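Local coordinates for thioredoxin domain-containing protein (Vibrio parahaemolyticus, PDB 2R5S), which is of unknown function but may take part in protein-disulfide reduction, this chain being the C-terminal tetratricopeptide-repeat part of the protein, at residues Val42-Ala47 with Leu68-Asn73; Cys49-Lys54 with Ile79-Leu84. One frame throughout, in Å; residues are numbered along the deposited sequence.

Contact 1 of 2, residues Val42-Ala47 with Leu68-Asn73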
loop_
_atom_site.group_PDB
_atom_site.type_symbol
_atom_site.label_atom_id
_atom_site.label_comp_id
_atom_site.label_asym_id
_atom_site.label_seq_id
_atom_site.Cartn_x
_atom_site.Cartn_y
_atom_site.Cartn_z
ATOM N N VAL A 42 15.465 0.278 13.842
ATOM C CA VAL A 42 15.275 0.846 12.516
ATOM C C VAL A 42 14.186 0.063 11.823
ATOM O O VAL A 42 13.294 0.673 11.197
ATOM C CB VAL A 42 16.580 0.984 11.686
ATOM C CG1 VAL A 42 16.284 1.523 10.311
ATOM C CG2 VAL A 42 17.484 1.982 12.349
ATOM N N LYS A 43 14.200 -1.259 11.987
ATOM C CA LYS A 43 13.073 -2.104 11.619
ATOM C C LYS A 43 11.745 -1.701 12.151
ATOM O O LYS A 43 10.812 -1.662 11.410
ATOM C CB LYS A 43 13.301 -3.577 12.052
ATOM C CG LYS A 43 14.372 -4.246 11.174
ATOM C CD LYS A 43 14.495 -5.743 11.642
ATOM C CE LYS A 43 15.301 -6.573 10.635
ATOM N NZ LYS A 43 15.433 -7.971 11.254
ATOM N N LEU A 44 11.635 -1.403 13.415
ATOM C CA LEU A 44 10.345 -0.927 13.912
ATOM C C LEU A 44 9.927 0.331 13.148
ATOM O O LEU A 44 8.890 0.358 12.553
ATOM C CB LEU A 44 10.412 -0.655 15.427
ATOM C CG LEU A 44 10.267 -1.772 16.474
ATOM C CD1 LEU A 44 9.862 -3.120 15.875
ATOM C CD2 LEU A 44 11.449 -1.879 17.411
ATOM N N ALA A 45 10.724 1.383 13.191
ATOM C CA ALA A 45 10.583 2.594 12.314
ATOM C C ALA A 45 10.045 2.268 10.908
ATOM O O ALA A 45 9.071 2.847 10.452
ATOM C CB ALA A 45 11.987 3.306 12.165
ATOM N N LYS A 46 10.723 1.357 10.220
ATOM C CA LYS A 46 10.408 1.017 8.829
ATOM C C LYS A 46 9.015 0.344 8.792
ATOM O O LYS A 46 8.161 0.706 7.957
ATOM C CB LYS A 46 11.525 0.135 8.224
ATOM C CG LYS A 46 11.186 -0.446 6.855
ATOM C CD LYS A 46 12.426 -1.069 6.130
ATOM C CE LYS A 46 12.179 -1.421 4.676
ATOM N NZ LYS A 46 13.122 -2.545 4.093
ATOM N N ALA A 47 8.745 -0.531 9.772
ATOM C CA ALA A 47 7.441 -1.193 9.911
ATOM C C ALA A 47 6.342 -0.184 10.084
ATOM O O ALA A 47 5.334 -0.302 9.443
ATOM C CB ALA A 47 7.454 -2.112 11.042
ATOM N N LEU A 68 13.294 -10.998 19.685
ATOM C CA LEU A 68 12.572 -10.876 20.946
ATOM C C LEU A 68 12.901 -9.630 21.802
ATOM O O LEU A 68 11.988 -8.917 22.306
ATOM C CB LEU A 68 12.825 -12.141 21.734
ATOM C CG LEU A 68 11.837 -12.349 22.844
ATOM C CD1 LEU A 68 10.498 -12.698 22.262
ATOM C CD2 LEU A 68 12.340 -13.483 23.752
ATOM N N GLU A 69 14.204 -9.383 21.962
ATOM C CA GLU A 69 14.713 -8.226 22.693
ATOM C C GLU A 69 14.185 -6.877 22.194
ATOM O O GLU A 69 14.366 -5.863 22.867
ATOM C CB GLU A 69 16.242 -8.215 22.689
ATOM C CG GLU A 69 16.917 -8.098 21.334
ATOM C CD GLU A 69 17.324 -9.473 20.759
ATOM O OE1 GLU A 69 16.699 -10.479 21.114
ATOM O OE2 GLU A 69 18.282 -9.560 19.971
ATOM N N TYR A 70 13.556 -6.873 21.011
ATOM C CA TYR A 70 12.924 -5.670 20.459
ATOM C C TYR A 70 11.409 -5.652 20.403
ATOM O O TYR A 70 10.824 -4.648 19.949
ATOM C CB TYR A 70 13.453 -5.371 19.080
ATOM C CG TYR A 70 14.839 -4.770 19.037
ATOM C CD1 TYR A 70 15.057 -3.428 19.398
ATOM C CD2 TYR A 70 15.932 -5.545 18.648
ATOM C CE1 TYR A 70 16.315 -2.869 19.369
ATOM C CE2 TYR A 70 17.199 -5.000 18.593
ATOM C CZ TYR A 70 17.368 -3.655 18.929
ATOM O OH TYR A 70 18.626 -3.113 18.854
ATOM N N GLN A 71 10.803 -6.755 20.839
ATOM C CA GLN A 71 9.347 -6.942 20.910
ATOM C C GLN A 71 8.756 -6.091 21.993
ATOM O O GLN A 71 8.225 -6.529 23.027
ATOM C CB GLN A 71 8.939 -8.425 20.976
ATOM C CG GLN A 71 9.139 -9.071 19.549
ATOM C CD GLN A 71 8.860 -10.559 19.499
ATOM O OE1 GLN A 71 8.257 -11.131 20.428
ATOM N NE2 GLN A 71 9.312 -11.203 18.422
ATOM N N ASP A 72 8.874 -4.839 21.642
ATOM C CA ASP A 72 8.565 -3.637 22.342
ATOM C C ASP A 72 7.102 -3.358 22.519
ATOM O O ASP A 72 6.246 -3.953 21.859
ATOM C CB ASP A 72 8.947 -2.550 21.316
ATOM C CG ASP A 72 9.716 -1.486 21.897
ATOM O OD1 ASP A 72 9.963 -1.542 23.122
ATOM O OD2 ASP A 72 10.091 -0.597 21.127
ATOM N N ASN A 73 6.864 -2.317 23.290
ATOM C CA ASN A 73 5.561 -1.698 23.369
ATOM C C ASN A 73 5.151 -1.203 21.986
ATOM O O ASN A 73 4.000 -1.323 21.574
ATOM C CB ASN A 73 5.623 -0.487 24.309
ATOM C CG ASN A 73 4.473 -0.430 25.278
ATOM O OD1 ASN A 73 4.623 0.089 26.385
ATOM N ND2 ASN A 73 3.322 -0.968 24.887
#

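Contact 2 of 2, residues Cys49-Lys54 with Ile79-Leu84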
loop_
_atom_site.group_PDB
_atom_site.type_symbol
_atom_site.label_atom_id
_atom_site.label_comp_id
_atom_site.label_asym_id
_atom_site.label_seq_id
_atom_site.Cartn_x
_atom_site.Cartn_y
_atom_site.Cartn_z
ATOM N N CYS A 49 6.404 2.782 9.082
ATOM C CA CYS A 49 6.266 3.547 7.868
ATOM C C CYS A 49 5.452 2.751 6.812
ATOM O O CYS A 49 4.605 3.302 6.051
ATOM C CB CYS A 49 7.652 3.948 7.330
ATOM S SG CYS A 49 8.457 5.285 8.244
ATOM N N LEU A 50 5.692 1.459 6.751
ATOM C CA LEU A 50 5.019 0.647 5.754
ATOM C C LEU A 50 3.493 0.685 6.039
ATOM O O LEU A 50 2.629 0.894 5.158
ATOM C CB LEU A 50 5.565 -0.770 5.808
ATOM C CG LEU A 50 7.004 -0.845 5.373
ATOM C CD1 LEU A 50 7.553 -2.265 5.596
ATOM C CD2 LEU A 50 7.076 -0.490 3.891
ATOM N N LEU A 51 3.174 0.527 7.299
ATOM C CA LEU A 51 1.830 0.471 7.707
ATOM C C LEU A 51 1.123 1.805 7.511
ATOM O O LEU A 51 -0.061 1.825 7.166
ATOM C CB LEU A 51 1.825 0.106 9.179
ATOM C CG LEU A 51 0.725 -0.762 9.711
ATOM C CD1 LEU A 51 1.279 -2.151 9.636
ATOM C CD2 LEU A 51 0.478 -0.338 11.167
ATOM N N GLU A 52 1.799 2.929 7.766
ATOM C CA GLU A 52 1.149 4.223 7.602
ATOM C C GLU A 52 0.953 4.506 6.120
ATOM O O GLU A 52 0.168 5.375 5.736
ATOM C CB GLU A 52 2.012 5.338 8.195
ATOM C CG GLU A 52 2.174 5.292 9.694
ATOM C CD GLU A 52 0.824 5.303 10.422
ATOM O OE1 GLU A 52 0.355 4.225 10.925
ATOM O OE2 GLU A 52 0.237 6.370 10.437
ATOM N N THR A 53 1.707 3.788 5.282
ATOM C CA THR A 53 1.608 3.973 3.837
ATOM C C THR A 53 0.815 2.854 3.174
ATOM O O THR A 53 0.703 2.796 1.944
ATOM C CB THR A 53 2.952 4.084 3.197
ATOM O OG1 THR A 53 3.698 2.886 3.505
ATOM C CG2 THR A 53 3.662 5.382 3.690
ATOM N N LYS A 54 0.262 1.989 4.022
ATOM C CA LYS A 54 -0.767 1.035 3.646
ATOM C C LYS A 54 -0.200 -0.128 2.865
ATOM O O LYS A 54 -0.864 -0.753 2.029
ATOM C CB LYS A 54 -1.960 1.751 2.986
ATOM C CG LYS A 54 -2.506 2.904 3.904
ATOM C CD LYS A 54 -3.982 3.196 3.727
ATOM C CE LYS A 54 -4.856 2.023 4.209
ATOM N NZ LYS A 54 -6.184 1.939 3.483
ATOM N N ILE A 79 1.789 -4.849 15.739
ATOM C CA ILE A 79 1.122 -6.106 15.556
ATOM C C ILE A 79 -0.402 -5.886 15.602
ATOM O O ILE A 79 -1.117 -6.351 14.751
ATOM C CB ILE A 79 1.455 -7.058 16.711
ATOM C CG1 ILE A 79 2.923 -7.485 16.676
ATOM C CG2 ILE A 79 0.552 -8.297 16.642
ATOM C CD1 ILE A 79 3.540 -7.806 15.305
ATOM N N ALA A 80 -0.880 -5.111 16.565
ATOM C CA ALA A 80 -2.285 -5.071 16.845
ATOM C C ALA A 80 -2.879 -4.291 15.733
ATOM O O ALA A 80 -3.988 -4.575 15.334
ATOM C CB ALA A 80 -2.566 -4.400 18.181
ATOM N N LYS A 81 -2.151 -3.278 15.255
ATOM C CA LYS A 81 -2.631 -2.478 14.117
ATOM C C LYS A 81 -2.756 -3.301 12.850
ATOM O O LYS A 81 -3.762 -3.180 12.156
ATOM C CB LYS A 81 -1.765 -1.251 13.878
ATOM C CG LYS A 81 -2.140 -0.053 14.913
ATOM C CD LYS A 81 -1.117 1.116 14.689
ATOM C CE LYS A 81 -1.665 2.337 15.295
ATOM N NZ LYS A 81 -0.846 3.473 14.716
ATOM N N LEU A 82 -1.757 -4.154 12.586
ATOM C CA LEU A 82 -1.777 -4.980 11.396
ATOM C C LEU A 82 -2.919 -5.951 11.486
ATOM O O LEU A 82 -3.582 -6.218 10.525
ATOM C CB LEU A 82 -0.430 -5.709 11.232
ATOM C CG LEU A 82 -0.206 -6.504 9.943
ATOM C CD1 LEU A 82 -0.240 -5.458 8.768
ATOM C CD2 LEU A 82 1.100 -7.302 9.957
ATOM N N GLU A 83 -3.190 -6.485 12.665
ATOM C CA GLU A 83 -4.284 -7.448 12.829
ATOM C C GLU A 83 -5.650 -6.792 12.678
ATOM O O GLU A 83 -6.499 -7.311 11.987
ATOM C CB GLU A 83 -4.173 -8.161 14.145
ATOM C CG GLU A 83 -5.399 -9.087 14.382
ATOM C CD GLU A 83 -5.478 -10.296 13.353
ATOM O OE1 GLU A 83 -6.618 -10.731 13.008
ATOM O OE2 GLU A 83 -4.408 -10.819 12.900
ATOM N N LEU A 84 -5.886 -5.633 13.287
ATOM C CA LEU A 84 -7.104 -4.896 12.967
ATOM C C LEU A 84 -7.238 -4.537 11.452
ATOM O O LEU A 84 -8.294 -4.709 10.890
ATOM C CB LEU A 84 -7.133 -3.659 13.829
ATOM C CG LEU A 84 -7.245 -3.888 15.318
ATOM C CD1 LEU A 84 -7.115 -2.522 15.963
ATOM C CD2 LEU A 84 -8.605 -4.541 15.641
#

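Contact 1 of 2, residues Val42-Ala47 with Leu68-Asn73
A small contact joins Leu44, near the start of helix 40-52, to Tyr70 O and CB and to the carboxylate of Asp72 in the loop that leads into helix 73-88; one leucine methyl rests against the two oxygens, with Tyr70 CB as its apolar neighbour. The backbones stay well apart, the CA atoms of Leu44 and Tyr70 being 8.5 Å from each other, and the one leucine side chain spans the gap. Its CG lies beside the backbone N, and chi2 of -8° nearly eclipses CD1 with CA, which leaves CD2 as the branch that reaches the loop. This single methyl does all the touching. Leu44 CD2 lies 3.8 Å from Tyr70 O and 4.4 Å from Tyr70 CB, whereas the phenol ring stands obliquely beside it and carries its hydroxyl away. Leu44 CD2 also comes within 4.2 Å of Asp72 OD2, a loose van der Waals approach.

The loop is held in shape by its own polar groups. Gln71 is the centre of an inverse gamma turn, closed by a weak 2.6 Å bond from Asp72 N to Tyr70 O, the same carbonyl oxygen that meets the leucine methyl. Gln71 NE2 bonds to Ile66 O, and Asp72 OD2 to Ser74 OG. Asp72 occupies the N-cap position of helix 73-88, yet its carboxylate makes no capping bond. Behind the contact Leu44 is buried further by Ile66 and Tyr75, and Lys43 NZ bonds to Thr65 OG1, tying helix 40-52 to the earlier part of the same connection. A hydrophobic helix residue resting on the loop that brings the chain back for another helix is consistent with the stacked helical hairpins of a tetratricopeptide repeat.

Contact 2 of 2, residues Cys49-Lys54 with Ile79-Leu84
Leu51, close to the end of helix 40-52, forks against Lys81 and Leu82 of helix 73-88, making a helix-to-helix contact that is tight at its apolar centre and slack at its charged margin. The CA atoms of Leu51 and Leu82 are 7.5 Å apart, and the two methyls of Leu51 divide the work. Leu51 CD1 meets Leu82 CD1 at 3.7 Å, methyl against methyl, while Leu51 CD2 presses on the base of the lysine, 3.6 Å from Lys81 CB and 4.1 Å from Lys81 CD. Helix 56-63 closes the buried side, with Ala59 against Leu51 and with Phe56 and Gln60 against Leu82.

Toward solvent the fit is looser. Lys81 runs out extended beyond CG, lending its aliphatic part to the leucine and taking its ammonium group past it. The Glu52 chain bends at chi2 (-56°), which draws its carboxylate nearer to helix 73-88, but Glu52 OE1 and Lys81 NZ remain 4.0 Å apart, beyond a salt bridge; any attraction is probably weak and screened by solvent. Glu52 also touches His22 of helix 22-30.

Just past the contact the helix stops in a Schellman motif. Lys54, with positive phi, is its C-prime residue; Gln55 N reaches Leu50 O, and a weak bond joins Lys54 N to Leu51 O. Helices 40-52 and 73-88 run side by side in the same general direction, with helix 56-63 packed against both, consistent with the helix packing of tetratricopeptide repeats.

Overall arrangement
Both contacts join helix 40-52 to the part of the chain around helix 73-88, and their centres lie about 13 Å apart. Contact 1 sits at the outer end, its centre about 20 Å from the chain's centre, where the helix meets a loop; the centre of contact 2 is about 10 Å from it, and there helix pairs with helix. Each is only partly buried and turns on a leucine, but the partners differ: backbone carbonyl and polar loop atoms in contact 1, aliphatic groups with a loose charged fringe in contact 2. Helices 40-52 and 73-88 run in the same general direction, and the loop of contact 1 precedes the latter, so the two contacts follow in order along helix 40-52.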